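Local coordinates for protein Pab-dependent poly(a)-specific ribonuclease subunit PAN2 (Neurospora crassa, PDB 4CZX) that probably shortens mRNA poly(A) tails as the catalytic subunit of the PAN deadenylase, this piece being its N-terminal WD40 beta-propeller domain, at residues 13-18 with 52-57; 30-35 with 76-81. All blocks are in the same frame, centred on the assembly; numbering follows the deposited sequence.

Contact 1. Residues 13-18 with 52-57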
loop_
_atom_site.group_PDB
_atom_site.type_symbol
_atom_site.label_atom_id
_atom_site.label_comp_id
_atom_site.label_asym_id
_atom_site.label_seq_id
_atom_site.Cartn_x
_atom_site.Cartn_y
_atom_site.Cartn_z
ATOM N N GLY A 13 5.452 -25.618 28.294
ATOM C CA GLY A 13 4.946 -24.885 27.150
ATOM C C GLY A 13 6.022 -24.638 26.117
ATOM O O GLY A 13 7.211 -24.761 26.391
ATOM N N CYS A 14 5.593 -24.274 24.917
ATOM C CA CYS A 14 6.515 -24.007 23.825
ATOM C C CYS A 14 5.857 -23.094 22.806
ATOM O O CYS A 14 4.642 -23.150 22.610
ATOM C CB CYS A 14 6.961 -25.314 23.162
ATOM S SG CYS A 14 7.988 -25.093 21.688
ATOM N N VAL A 15 6.659 -22.257 22.166
ATOM C CA VAL A 15 6.147 -21.415 21.105
ATOM C C VAL A 15 7.249 -21.191 20.079
ATOM O O VAL A 15 8.431 -21.154 20.415
ATOM C CB VAL A 15 5.604 -20.058 21.644
ATOM C CG1 VAL A 15 6.737 -19.172 22.144
ATOM C CG2 VAL A 15 4.793 -19.330 20.552
ATOM N N ALA A 16 6.860 -21.091 18.815
ATOM C CA ALA A 16 7.784 -20.700 17.771
ATOM C C ALA A 16 7.714 -19.189 17.616
ATOM O O ALA A 16 6.649 -18.638 17.331
ATOM C CB ALA A 16 7.446 -21.408 16.459
ATOM N N TYR A 17 8.830 -18.503 17.829
ATOM C CA TYR A 17 8.818 -17.045 17.707
ATOM C C TYR A 17 10.211 -16.538 17.353
ATOM O O TYR A 17 11.138 -16.659 18.154
ATOM C CB TYR A 17 8.300 -16.371 19.008
ATOM C CG TYR A 17 7.907 -14.928 18.759
ATOM C CD1 TYR A 17 6.684 -14.617 18.179
ATOM C CD2 TYR A 17 8.783 -13.887 19.042
ATOM C CE1 TYR A 17 6.327 -13.309 17.916
ATOM C CE2 TYR A 17 8.440 -12.586 18.789
ATOM C CZ TYR A 17 7.207 -12.301 18.222
ATOM O OH TYR A 17 6.862 -11.007 17.950
ATOM N N PRO A 18 10.380 -15.983 16.135
ATOM C CA PRO A 18 9.356 -15.797 15.094
ATOM C C PRO A 18 9.024 -17.097 14.359
ATOM O O PRO A 18 9.936 -17.837 14.003
ATOM C CB PRO A 18 10.009 -14.779 14.148
ATOM C CG PRO A 18 11.495 -15.086 14.255
ATOM C CD PRO A 18 11.695 -15.458 15.717
ATOM N N GLY A 52 7.561 -9.934 21.290
ATOM C CA GLY A 52 6.356 -10.703 21.567
ATOM C C GLY A 52 6.277 -11.073 23.042
ATOM O O GLY A 52 7.284 -11.454 23.629
ATOM N N SER A 53 5.088 -10.953 23.637
ATOM C CA SER A 53 4.876 -11.353 25.029
ATOM C C SER A 53 3.923 -12.542 25.102
ATOM O O SER A 53 2.988 -12.659 24.295
ATOM C CB SER A 53 4.331 -10.189 25.861
ATOM O OG SER A 53 2.997 -9.869 25.503
ATOM N N PHE A 54 4.170 -13.416 26.076
ATOM C CA PHE A 54 3.432 -14.670 26.234
ATOM C C PHE A 54 3.109 -14.957 27.706
ATOM O O PHE A 54 3.962 -14.768 28.582
ATOM C CB PHE A 54 4.237 -15.814 25.621
ATOM C CG PHE A 54 4.555 -15.603 24.162
ATOM C CD1 PHE A 54 5.705 -14.930 23.778
ATOM C CD2 PHE A 54 3.686 -16.055 23.179
ATOM C CE1 PHE A 54 5.993 -14.720 22.437
ATOM C CE2 PHE A 54 3.966 -15.847 21.829
ATOM C CZ PHE A 54 5.123 -15.179 21.463
ATOM N N ILE A 55 1.881 -15.418 27.970
ATOM C CA ILE A 55 1.373 -15.565 29.340
ATOM C C ILE A 55 1.478 -16.971 29.885
ATOM O O ILE A 55 1.057 -17.933 29.240
ATOM C CB ILE A 55 -0.130 -15.179 29.450
ATOM C CG1 ILE A 55 -0.409 -13.822 28.810
ATOM C CG2 ILE A 55 -0.598 -15.215 30.905
ATOM C CD1 ILE A 55 -1.885 -13.605 28.503
ATOM N N GLY A 56 2.020 -17.084 31.093
ATOM C CA GLY A 56 1.952 -18.328 31.832
ATOM C C GLY A 56 2.852 -19.404 31.277
ATOM O O GLY A 56 3.578 -19.185 30.308
ATOM N N ARG A 57 2.799 -20.576 31.896
ATOM C CA ARG A 57 3.676 -21.673 31.531
ATOM C C ARG A 57 3.350 -22.237 30.152
ATOM O O ARG A 57 4.194 -22.870 29.527
ATOM C CB ARG A 57 3.600 -22.783 32.583
ATOM C CG ARG A 57 2.230 -23.418 32.739
ATOM C CD ARG A 57 2.298 -24.581 33.726
ATOM N NE ARG A 57 1.001 -25.223 33.925
ATOM C CZ ARG A 57 0.479 -26.136 33.109
ATOM N NH1 ARG A 57 1.142 -26.518 32.020
ATOM N NH2 ARG A 57 -0.709 -26.665 33.381
#

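Contact 2. Residues 30-35 with 76-81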
loop_
_atom_site.group_PDB
_atom_site.type_symbol
_atom_site.label_atom_id
_atom_site.label_comp_id
_atom_site.label_asym_id
_atom_site.label_seq_id
_atom_site.Cartn_x
_atom_site.Cartn_y
_atom_site.Cartn_z
ATOM N N ALA A 30 15.195 -16.100 17.832
ATOM C CA ALA A 30 15.095 -15.050 18.837
ATOM C C ALA A 30 16.463 -14.430 19.148
ATOM O O ALA A 30 17.499 -15.104 19.080
ATOM C CB ALA A 30 14.449 -15.603 20.112
ATOM N N SER A 31 16.454 -13.138 19.456
ATOM C CA SER A 31 17.662 -12.378 19.749
ATOM C C SER A 31 17.885 -12.281 21.250
ATOM O O SER A 31 19.014 -12.052 21.715
ATOM C CB SER A 31 17.563 -10.972 19.147
ATOM O OG SER A 31 16.447 -10.282 19.706
ATOM N N THR A 32 16.802 -12.428 22.012
ATOM C CA THR A 32 16.882 -12.375 23.472
ATOM C C THR A 32 15.537 -12.822 24.054
ATOM O O THR A 32 14.501 -12.745 23.375
ATOM C CB THR A 32 17.248 -10.946 23.967
ATOM O OG1 THR A 32 17.438 -10.945 25.387
ATOM C CG2 THR A 32 16.143 -9.938 23.605
ATOM N N ILE A 33 15.552 -13.335 25.280
ATOM C CA ILE A 33 14.312 -13.582 26.019
ATOM C C ILE A 33 14.469 -13.111 27.459
ATOM O O ILE A 33 15.581 -13.100 27.998
ATOM C CB ILE A 33 13.903 -15.084 26.007
ATOM C CG1 ILE A 33 14.812 -15.911 26.926
ATOM C CG2 ILE A 33 13.910 -15.663 24.566
ATOM C CD1 ILE A 33 14.497 -17.396 26.911
ATOM N N ALA A 34 13.359 -12.720 28.081
ATOM C CA ALA A 34 13.370 -12.336 29.498
ATOM C C ALA A 34 11.991 -12.449 30.126
ATOM O O ALA A 34 10.993 -11.990 29.563
ATOM C CB ALA A 34 13.893 -10.907 29.672
ATOM N N PHE A 35 11.945 -13.060 31.303
ATOM C CA PHE A 35 10.755 -13.038 32.137
ATOM C C PHE A 35 10.456 -11.634 32.634
ATOM O O PHE A 35 11.339 -10.963 33.158
ATOM C CB PHE A 35 10.934 -13.973 33.332
ATOM C CG PHE A 35 10.727 -15.418 33.006
ATOM C CD1 PHE A 35 9.445 -15.924 32.844
ATOM C CD2 PHE A 35 11.810 -16.278 32.883
ATOM C CE1 PHE A 35 9.245 -17.257 32.552
ATOM C CE2 PHE A 35 11.622 -17.614 32.596
ATOM C CZ PHE A 35 10.338 -18.107 32.427
ATOM N N ARG A 76 17.868 -6.159 21.473
ATOM C CA ARG A 76 19.070 -6.569 22.208
ATOM C C ARG A 76 18.803 -7.004 23.640
ATOM O O ARG A 76 19.470 -7.921 24.147
ATOM C CB ARG A 76 20.092 -5.431 22.207
ATOM C CG ARG A 76 20.446 -4.924 20.812
ATOM C CD ARG A 76 21.851 -5.258 20.500
ATOM N NE ARG A 76 22.244 -4.919 19.143
ATOM C CZ ARG A 76 22.909 -5.760 18.357
ATOM N NH1 ARG A 76 23.216 -6.968 18.808
ATOM N NH2 ARG A 76 23.240 -5.401 17.122
ATOM N N GLN A 77 17.858 -6.338 24.298
ATOM C CA GLN A 77 17.597 -6.583 25.727
ATOM C C GLN A 77 16.263 -5.963 26.161
ATOM O O GLN A 77 15.817 -4.963 25.577
ATOM C CB GLN A 77 18.732 -6.015 26.589
ATOM C CG GLN A 77 18.726 -6.452 28.078
ATOM C CD GLN A 77 19.657 -5.602 28.940
ATOM O OE1 GLN A 77 20.636 -5.046 28.445
ATOM N NE2 GLN A 77 19.321 -5.452 30.219
ATOM N N PHE A 78 15.646 -6.583 27.167
ATOM C CA PHE A 78 14.472 -6.052 27.867
ATOM C C PHE A 78 14.854 -5.580 29.272
ATOM O O PHE A 78 15.783 -6.124 29.889
ATOM C CB PHE A 78 13.382 -7.114 28.024
ATOM C CG PHE A 78 12.892 -7.715 26.741
ATOM C CD1 PHE A 78 11.935 -7.068 25.969
ATOM C CD2 PHE A 78 13.328 -8.976 26.348
ATOM C CE1 PHE A 78 11.460 -7.651 24.789
ATOM C CE2 PHE A 78 12.860 -9.561 25.174
ATOM C CZ PHE A 78 11.920 -8.896 24.393
ATOM N N LEU A 79 14.141 -4.576 29.777
ATOM C CA LEU A 79 14.108 -4.297 31.219
ATOM C C LEU A 79 12.669 -3.997 31.611
ATOM O O LEU A 79 11.876 -3.564 30.770
ATOM C CB LEU A 79 15.006 -3.123 31.613
ATOM C CG LEU A 79 16.524 -3.316 31.715
ATOM C CD1 LEU A 79 17.153 -1.994 32.116
ATOM C CD2 LEU A 79 16.889 -4.417 32.708
ATOM N N PHE A 80 12.345 -4.222 32.882
ATOM C CA PHE A 80 10.972 -4.130 33.351
ATOM C C PHE A 80 10.800 -3.204 34.541
ATOM O O PHE A 80 11.552 -3.295 35.526
ATOM C CB PHE A 80 10.459 -5.525 33.717
ATOM C CG PHE A 80 10.613 -6.512 32.614
ATOM C CD1 PHE A 80 9.701 -6.543 31.569
ATOM C CD2 PHE A 80 11.700 -7.382 32.588
ATOM C CE1 PHE A 80 9.857 -7.434 30.514
ATOM C CE2 PHE A 80 11.858 -8.281 31.547
ATOM C CZ PHE A 80 10.934 -8.311 30.509
ATOM N N VAL A 81 9.799 -2.325 34.447
ATOM C CA VAL A 81 9.394 -1.461 35.557
ATOM C C VAL A 81 7.875 -1.484 35.691
ATOM O O VAL A 81 7.184 -2.091 34.873
ATOM C CB VAL A 81 9.883 -0.011 35.372
ATOM C CG1 VAL A 81 11.412 0.012 35.170
ATOM C CG2 VAL A 81 9.193 0.640 34.197
HETATM O O HOH W 1 16.565 -9.316 27.580
#

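Contact 1. Residues 13-18 with 52-57
Tyr17 holds CG anti to its backbone N (chi1 -163°), and Phe54 holds CG anti to its carbonyl carbon (chi1 -58°). The two rings then meet as a T-shaped (edge-to-face) pair. The edge of Phe54 points at the face of Tyr17, with centroids 5.4 Å apart and planes at 73°. Phe54 CZ comes 3.7 Å from Tyr17 CD1, and Phe54 CE1 lies over the rim of that face. Val15 takes one face of the Phe54 ring in a CH-pi contact. Its CG1 stands over the ring centre, 4.3 Å from the centroid, while its CG2 touches Phe54 CE2. The contact joins two adjacent blades of the WD40 propeller. Strand 10-16 is the outer strand of one four-stranded blade, and strand 50-55 is the third strand of the next. The two segments run nearly antiparallel, but no hydrogen bond links them. Gly52 leaves room for the phenol, since a beta carbon there would lie 2.7 Å from Tyr17 CZ. An alanine at Tyr17 would probably leave the edge of Phe54 without its aromatic face and open a gap beside Gly52. At the other end, Gly13 CA makes a CA-H...O contact of 3.2 Å with Arg57 O.

Contact 2. Residues 30-35 with 76-81
The innermost strands of two successive WD40 blades meet here, with Thr32 and Ala34 facing Phe78 and Phe80. Strands 32-35 and 77-80 run nearly parallel, at 16°, and their axes approach to 6.8 Å. No direct hydrogen bond crosses between these strands, so this is side-chain packing between sheets and not strand pairing. Just before the second strand, Ser31 OG is hydrogen-bonded to Leu75 O. Thr32 uses both branches. Its CG2 methyl rests 3.7 Å from Phe78 CE2, and the two side chains cross obliquely. Its OG1 is anti to the backbone N (chi1 -175°) and is bonded to a water at 2.9 Å. That water also accepts a hydrogen bond from Phe78 N, so it ties a side chain of one blade to the backbone of the other. Ala34 CB touches both rings. It lies 3.9 Å from Phe78 CD2 and, in the plane of the Phe80 ring, 3.8 Å from Phe80 CE2 at the edge. Ile33 points the other way and brings only its CA near the edge of Phe78.

Both segments fall in predicted WD repeats, the first and the second. In the propeller such inner strands line the central channel. Trp43, on the strand next to 32-35, meets the rings of both Phe78 and Phe80, which also touch Val85 of their own blade. Phe80 CE2 also comes within 3.2 Å of Phe35 O, a carbonyl oxygen that is hydrogen-bonded to Arg297 NH1. The polar side chains of Arg76 and Gln77 find their partners outside the two segments. Arg76 NE bonds to Ser90 OG. Gln77 OE1 accepts from Met117 N, on the first strand of the following blade.

Both contacts join neighbouring blades and share the four-stranded sheet that runs from strand 32-35 to strand 60-66. Contact 2 lies at the inner strands near the propeller axis, its centre about 7 Å from the centre of the chain. Contact 1 lies toward the outer rim, about 17 Å out by the same measure. Both are partly buried. Contact 1 is chiefly apolar and aromatic, and faces the blade that strand 10-16 completes with three C-terminal strands, as in the ring closure of WD40 propellers. Contact 2 faces the following blade and adds a bridging water. Strand 10-16 is followed in the chain by strand 32-35, and the two sites touch where Tyr17 and Pro18 pack against Ala30.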